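Local coordinates for short-chain dehydrogenase/reductase SDR (Burkholderia phymatum, PDB 5IG2), which binds NAD and is probably an oxidoreductase acting on CH-OH groups, as a member of the short-chain dehydrogenase/reductase family, at residues B[28-33]-B[96-101]; B[246-251]-B[260-265]. All coordinates share one frame; numbering follows the deposited sequence.

Contact 1. Residues B[28-33]-B[96-101]; sequences RAFAEK and FNNAGV. With NAD (nicotinamide-adenine-dinucleotide), chain F.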
# COMPACT_ATOMS: atom_id res chain seq x y z
N ARG B 28 25.11 -29.04 -22.91
CA ARG B 28 25.29 -28.08 -21.83
C ARG B 28 24.93 -28.71 -20.48
O ARG B 28 25.62 -28.48 -19.48
CB ARG B 28 24.43 -26.86 -22.10
CG ARG B 28 24.50 -25.77 -21.06
CD ARG B 28 23.65 -24.60 -21.55
NE ARG B 28 23.62 -23.48 -20.61
CZ ARG B 28 22.73 -23.35 -19.63
NH1 ARG B 28 21.80 -24.28 -19.44
NH2 ARG B 28 22.78 -22.30 -18.83
N ALA B 29 23.85 -29.50 -20.44
CA ALA B 29 23.44 -30.15 -19.20
C ALA B 29 24.44 -31.22 -18.76
O ALA B 29 24.70 -31.38 -17.56
CB ALA B 29 22.04 -30.74 -19.36
N PHE B 30 24.99 -31.98 -19.71
CA PHE B 30 26.08 -32.90 -19.39
C PHE B 30 27.25 -32.16 -18.76
O PHE B 30 27.86 -32.63 -17.79
CB PHE B 30 26.56 -33.63 -20.64
CG PHE B 30 25.54 -34.53 -21.29
CD1 PHE B 30 24.52 -35.12 -20.54
CD2 PHE B 30 25.61 -34.80 -22.66
CE1 PHE B 30 23.59 -35.97 -21.17
CE2 PHE B 30 24.69 -35.63 -23.28
CZ PHE B 30 23.68 -36.21 -22.54
N ALA B 31 27.60 -31.00 -19.31
CA ALA B 31 28.72 -30.24 -18.80
C ALA B 31 28.44 -29.75 -17.38
O ALA B 31 29.31 -29.83 -16.50
CB ALA B 31 29.03 -29.08 -19.75
N GLU B 32 27.21 -29.27 -17.14
CA GLU B 32 26.84 -28.84 -15.80
C GLU B 32 26.90 -30.00 -14.82
O GLU B 32 27.40 -29.85 -13.70
CB GLU B 32 25.44 -28.23 -15.82
CG GLU B 32 25.37 -26.92 -16.57
CD GLU B 32 23.93 -26.46 -16.79
OE1 GLU B 32 23.06 -27.32 -17.02
OE2 GLU B 32 23.68 -25.24 -16.73
N LYS B 33 26.38 -31.16 -15.21
CA LYS B 33 26.41 -32.31 -14.32
C LYS B 33 27.85 -32.77 -14.08
O LYS B 33 28.23 -33.05 -12.94
CB LYS B 33 25.56 -33.45 -14.90
CG LYS B 33 25.51 -34.71 -14.05
CD LYS B 33 24.89 -34.44 -12.68
CE LYS B 33 24.77 -35.75 -11.91
NZ LYS B 33 24.13 -35.59 -10.58
N PHE B 96 31.07 -37.75 -24.82
CA PHE B 96 29.67 -37.63 -25.22
C PHE B 96 29.64 -37.21 -26.69
O PHE B 96 29.85 -36.03 -26.99
CB PHE B 96 28.92 -36.62 -24.36
CG PHE B 96 28.74 -37.02 -22.92
CD1 PHE B 96 29.71 -36.75 -21.98
CD2 PHE B 96 27.57 -37.63 -22.51
CE1 PHE B 96 29.54 -37.11 -20.66
CE2 PHE B 96 27.39 -37.99 -21.18
CZ PHE B 96 28.37 -37.72 -20.25
N ASN B 97 29.37 -38.15 -27.60
CA ASN B 97 29.17 -37.81 -29.02
C ASN B 97 27.71 -37.42 -29.17
O ASN B 97 26.84 -38.24 -29.48
CB ASN B 97 29.54 -38.97 -29.94
CG ASN B 97 31.03 -39.33 -29.91
OD1 ASN B 97 31.89 -38.48 -30.13
ND2 ASN B 97 31.32 -40.60 -29.64
N ASN B 98 27.44 -36.14 -28.96
CA ASN B 98 26.09 -35.67 -28.68
C ASN B 98 25.57 -34.62 -29.65
O ASN B 98 24.35 -34.54 -29.84
CB ASN B 98 26.05 -35.12 -27.24
CG ASN B 98 24.78 -34.35 -26.93
OD1 ASN B 98 23.71 -34.93 -26.73
ND2 ASN B 98 24.91 -33.03 -26.87
N ALA B 99 26.44 -33.83 -30.28
CA ALA B 99 25.99 -32.88 -31.29
C ALA B 99 25.08 -33.56 -32.31
O ALA B 99 25.30 -34.72 -32.69
CB ALA B 99 27.18 -32.24 -32.02
N GLY B 100 24.05 -32.85 -32.73
CA GLY B 100 23.14 -33.38 -33.73
C GLY B 100 22.30 -32.29 -34.33
O GLY B 100 22.15 -31.20 -33.76
N VAL B 101 21.78 -32.57 -35.53
CA VAL B 101 20.90 -31.66 -36.26
C VAL B 101 19.76 -32.49 -36.83
O VAL B 101 19.73 -33.72 -36.70
CB VAL B 101 21.64 -30.89 -37.39
CG1 VAL B 101 22.75 -30.04 -36.83
CG2 VAL B 101 22.19 -31.87 -38.44
PA NAD F . 20.55 -28.38 -29.27
O1A NAD F . 20.32 -27.65 -30.54
O2A NAD F . 20.08 -27.62 -28.02
O5B NAD F . 22.07 -28.81 -29.06
C5B NAD F . 22.82 -29.44 -30.12
C4B NAD F . 24.09 -28.66 -30.28
O4B NAD F . 24.90 -29.28 -31.31
C3B NAD F . 23.93 -27.18 -30.67
O3B NAD F . 24.58 -26.32 -29.74
C2B NAD F . 24.59 -27.10 -32.06
O2B NAD F . 25.26 -25.86 -32.26
C1B NAD F . 25.59 -28.24 -31.98
N9A NAD F . 26.04 -28.73 -33.27
C8A NAD F . 25.30 -28.90 -34.41
N7A NAD F . 26.00 -29.25 -35.46
C5A NAD F . 27.30 -29.31 -34.99
C6A NAD F . 28.52 -29.61 -35.61
N6A NAD F . 28.65 -29.83 -36.92
N1A NAD F . 29.63 -29.63 -34.84
C2A NAD F . 29.51 -29.35 -33.53
N3A NAD F . 28.42 -29.02 -32.84
C4A NAD F . 27.34 -29.02 -33.63
O3 NAD F . 19.82 -29.79 -29.32
PN NAD F . 19.87 -31.06 -28.35
O1N NAD F . 20.57 -30.71 -27.09
O2N NAD F . 18.49 -31.59 -28.29
O5D NAD F . 20.76 -32.03 -29.24
C5D NAD F . 21.68 -32.96 -28.64
C4D NAD F . 21.42 -34.33 -29.23
O4D NAD F . 20.17 -34.86 -28.71
C3D NAD F . 21.30 -34.39 -30.76
O3D NAD F . 22.03 -35.51 -31.24
C2D NAD F . 19.81 -34.60 -30.98
O2D NAD F . 19.57 -35.27 -32.21
C1D NAD F . 19.49 -35.47 -29.77
N1N NAD F . 18.01 -35.61 -29.38
C2N NAD F . 17.32 -34.51 -29.05
C3N NAD F . 16.00 -34.61 -28.66
C7N NAD F . 15.21 -33.46 -28.12
O7N NAD F . 13.97 -33.53 -28.10
N7N NAD F . 15.86 -32.35 -27.79
C4N NAD F . 15.41 -35.87 -28.60
C5N NAD F . 16.16 -36.99 -28.94
C6N NAD F . 17.46 -36.84 -29.33

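Contact 2. Residues B[246-251]-B[260-265]; sequences ATLTFE and ILTHPA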
# COMPACT_ATOMS: atom_id res chain seq x y z
N ALA B 246 20.45 -35.33 -18.27
CA ALA B 246 21.81 -35.45 -17.78
C ALA B 246 21.86 -36.30 -16.52
O ALA B 246 22.73 -37.18 -16.38
CB ALA B 246 22.41 -34.07 -17.52
N THR B 247 20.94 -36.07 -15.58
CA THR B 247 20.92 -36.86 -14.36
C THR B 247 20.78 -38.35 -14.68
O THR B 247 21.56 -39.17 -14.19
CB THR B 247 19.79 -36.40 -13.44
OG1 THR B 247 20.06 -35.07 -13.00
CG2 THR B 247 19.70 -37.31 -12.23
N LEU B 248 19.79 -38.71 -15.51
CA LEU B 248 19.58 -40.12 -15.83
C LEU B 248 20.76 -40.69 -16.60
O LEU B 248 21.12 -41.85 -16.41
CB LEU B 248 18.29 -40.29 -16.64
CG LEU B 248 17.00 -39.89 -15.91
CD1 LEU B 248 15.91 -39.63 -16.94
CD2 LEU B 248 16.59 -40.97 -14.93
N THR B 249 21.37 -39.90 -17.49
CA THR B 249 22.50 -40.41 -18.26
C THR B 249 23.68 -40.74 -17.36
O THR B 249 24.28 -41.82 -17.47
CB THR B 249 22.88 -39.39 -19.33
OG1 THR B 249 21.79 -39.24 -20.24
CG2 THR B 249 24.13 -39.82 -20.11
N PHE B 250 24.02 -39.84 -16.42
CA PHE B 250 25.14 -40.13 -15.53
C PHE B 250 24.84 -41.31 -14.61
O PHE B 250 25.74 -42.10 -14.30
CB PHE B 250 25.50 -38.87 -14.73
CG PHE B 250 26.47 -37.96 -15.45
CD1 PHE B 250 26.03 -37.12 -16.47
CD2 PHE B 250 27.82 -37.96 -15.12
CE1 PHE B 250 26.92 -36.28 -17.12
CE2 PHE B 250 28.71 -37.12 -15.77
CZ PHE B 250 28.25 -36.28 -16.77
N GLU B 251 23.59 -41.46 -14.15
CA GLU B 251 23.25 -42.66 -13.39
C GLU B 251 23.52 -43.92 -14.20
O GLU B 251 24.06 -44.90 -13.67
CB GLU B 251 21.78 -42.61 -12.95
CG GLU B 251 21.51 -41.62 -11.84
CD GLU B 251 20.03 -41.41 -11.57
OE1 GLU B 251 19.19 -41.97 -12.31
OE2 GLU B 251 19.70 -40.67 -10.61
N ILE B 260 19.95 -46.27 -22.52
CA ILE B 260 19.42 -45.22 -21.67
C ILE B 260 18.15 -44.68 -22.34
O ILE B 260 18.23 -43.86 -23.26
CB ILE B 260 20.44 -44.11 -21.42
CG1 ILE B 260 21.81 -44.74 -21.13
CG2 ILE B 260 19.94 -43.24 -20.27
CD1 ILE B 260 22.96 -43.76 -21.12
N LEU B 261 16.99 -45.15 -21.88
CA LEU B 261 15.70 -44.69 -22.36
C LEU B 261 15.13 -43.79 -21.28
O LEU B 261 14.47 -44.25 -20.35
CB LEU B 261 14.77 -45.86 -22.67
CG LEU B 261 14.77 -46.45 -24.08
CD1 LEU B 261 16.17 -46.80 -24.55
CD2 LEU B 261 13.87 -47.68 -24.13
N THR B 262 15.40 -42.49 -21.40
CA THR B 262 14.94 -41.53 -20.41
C THR B 262 13.42 -41.37 -20.40
O THR B 262 12.87 -40.92 -19.40
CB THR B 262 15.59 -40.18 -20.66
OG1 THR B 262 15.26 -39.75 -21.99
CG2 THR B 262 17.09 -40.28 -20.53
N HIS B 263 12.74 -41.71 -21.50
CA HIS B 263 11.29 -41.57 -21.63
C HIS B 263 10.70 -42.95 -21.89
O HIS B 263 10.36 -43.29 -23.04
CB HIS B 263 10.93 -40.61 -22.77
CG HIS B 263 11.42 -39.21 -22.57
ND1 HIS B 263 12.74 -38.85 -22.70
CD2 HIS B 263 10.74 -38.06 -22.29
CE1 HIS B 263 12.87 -37.55 -22.50
NE2 HIS B 263 11.67 -37.05 -22.25
N PRO B 264 10.56 -43.79 -20.86
CA PRO B 264 10.10 -45.17 -21.09
C PRO B 264 8.67 -45.26 -21.58
O PRO B 264 8.27 -46.33 -22.05
CB PRO B 264 10.26 -45.82 -19.71
CG PRO B 264 10.13 -44.68 -18.75
CD PRO B 264 10.78 -43.51 -19.43
N ALA B 265 7.89 -44.18 -21.52
CA ALA B 265 6.57 -44.21 -22.12
C ALA B 265 6.62 -44.55 -23.61
O ALA B 265 5.61 -44.97 -24.17
CB ALA B 265 5.86 -42.88 -21.90

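Contact 1. Residues B[28-33]-B[96-101]
In the Rossmann fold of this short-chain dehydrogenase, Phe30 on helix 25-36 stacks on Phe96 at the end of strand 94-97, where the Asn97-Asn98-Ala99-Gly100 sequence matches the NNAG motif of classical family members. The Phe30 and Phe96 rings form an offset stack: their centroids lie 4.4 Å apart and their planes are tilted by 24°. Phe96 CD2 sits over the rim of one Phe30 face, 3.4 Å from Phe30 CD2, while Phe30 CG lies over a face of Phe96. Both rings leave the backbone on the side opposite the carbonyl carbon (chi1 -64° for Phe30, much the same for Phe96), which brings them together between helix and strand. Asn98 OD1 approaches the Phe30 ring obliquely, 3.7 Å from Phe30 CE2, with amide and ring planes steeply inclined to each other; this oxygen is hydrogen-bonded to Thr149. With CG swung to the far side from the backbone N (chi1 168°), the Asn98 amide reaches the ribose carbons of NAD, Asn98 OD1 being 3.4 Å from NAD C4D. The backbone of the same residue takes the cofactor's hydroxyl, NAD O3D donating to Asn98 O at 2.9 Å. Farther along, Ala99 CB borders the adenine at 3.5 Å from NAD N3A. Val101 CG1 does so at 3.6 Å from NAD N7A. Thus the loop after the strand runs along NAD from the nicotinamide ribose to the adenine. Ile19 of strand 16-20 touches both phenylalanines, helix 242-254 packs on Ala29 and Phe96, and helix 112-140 meets Asn97 and Val101.

Contact 2. Residues B[246-251]-B[260-265]
Leu248 meets Thr262 mainly through its CD1 methyl: Leu248 CD1 lies 3.8 Å from both CB and CG2 of Thr262, and Leu248 CB adds a longer approach of 4.1 Å to the same CG2. The leucine points from its helix toward the loop, whereas the threonine presents its aliphatic flank, the two side chains passing at a slant. Next to them, Thr249 CG2 faces Ile260 CD1 at 4.2 Å, and Ile260 CG2 lies 4.3 Å from the carbonyl oxygen Leu248 O. The contact is therefore apolar, built from methyl groups and one backbone oxygen.

The hydroxyls are engaged elsewhere. Thr262 OG1 stands between the backbone N and the carbonyl carbon (chi1 58°), which turns CG2 toward the helix and lets Thr262 OG1 hydrogen-bond His263 ND1 at 2.8 Å. Thr249 OG1 is bonded back to the carbonyl oxygen of Val245, one turn earlier in helix 242-254, so its methyl is the part given to the interface. Around this first shell, Leu194 of strand 189-194 touches Thr249, Ile260 and Thr262 alike, and backbone hydrogen bonds with Leu193 and Cys195 fix Ile260 at what is, within this chain, the edge of the sheet. His263 rests against Ala197, Val199 and Leu240, while Phe96 of strand 94-97 and Phe30 of helix 25-36 touch Thr249. The Thr262 side chain is about 8 Å from NAD.

Helix 242-254 and strand 259-260 are joined by a short connection, and the contact packs the helix against the strand and the loop after it. Strand 189-194, helix 242-254 and the parallel neighbouring strand 259-260 belong to a beta-alpha-beta connection of the SDR Rossmann fold.

Overall arrangement
Contact 1 closes before contact 2 opens along the chain, yet their centres are only about 13 Å apart and they touch directly. Helix 242-254, which carries one side of contact 2, lies beside helix 25-36 of contact 1: Lys33 CG meets Phe250 CD1 at 3.5 Å, and Phe96 CZ reaches Phe250 CE1 at 3.7 Å. Both helices thus share one face of the same parallel sheet, in which strand 94-97 is central and strand 259-260 outermost within this chain. Contact 1 supplies part of the NAD pocket; contact 2 ties the C-terminal part of the chain to the same core, where Phe250 packs on Phe96 and Lys33.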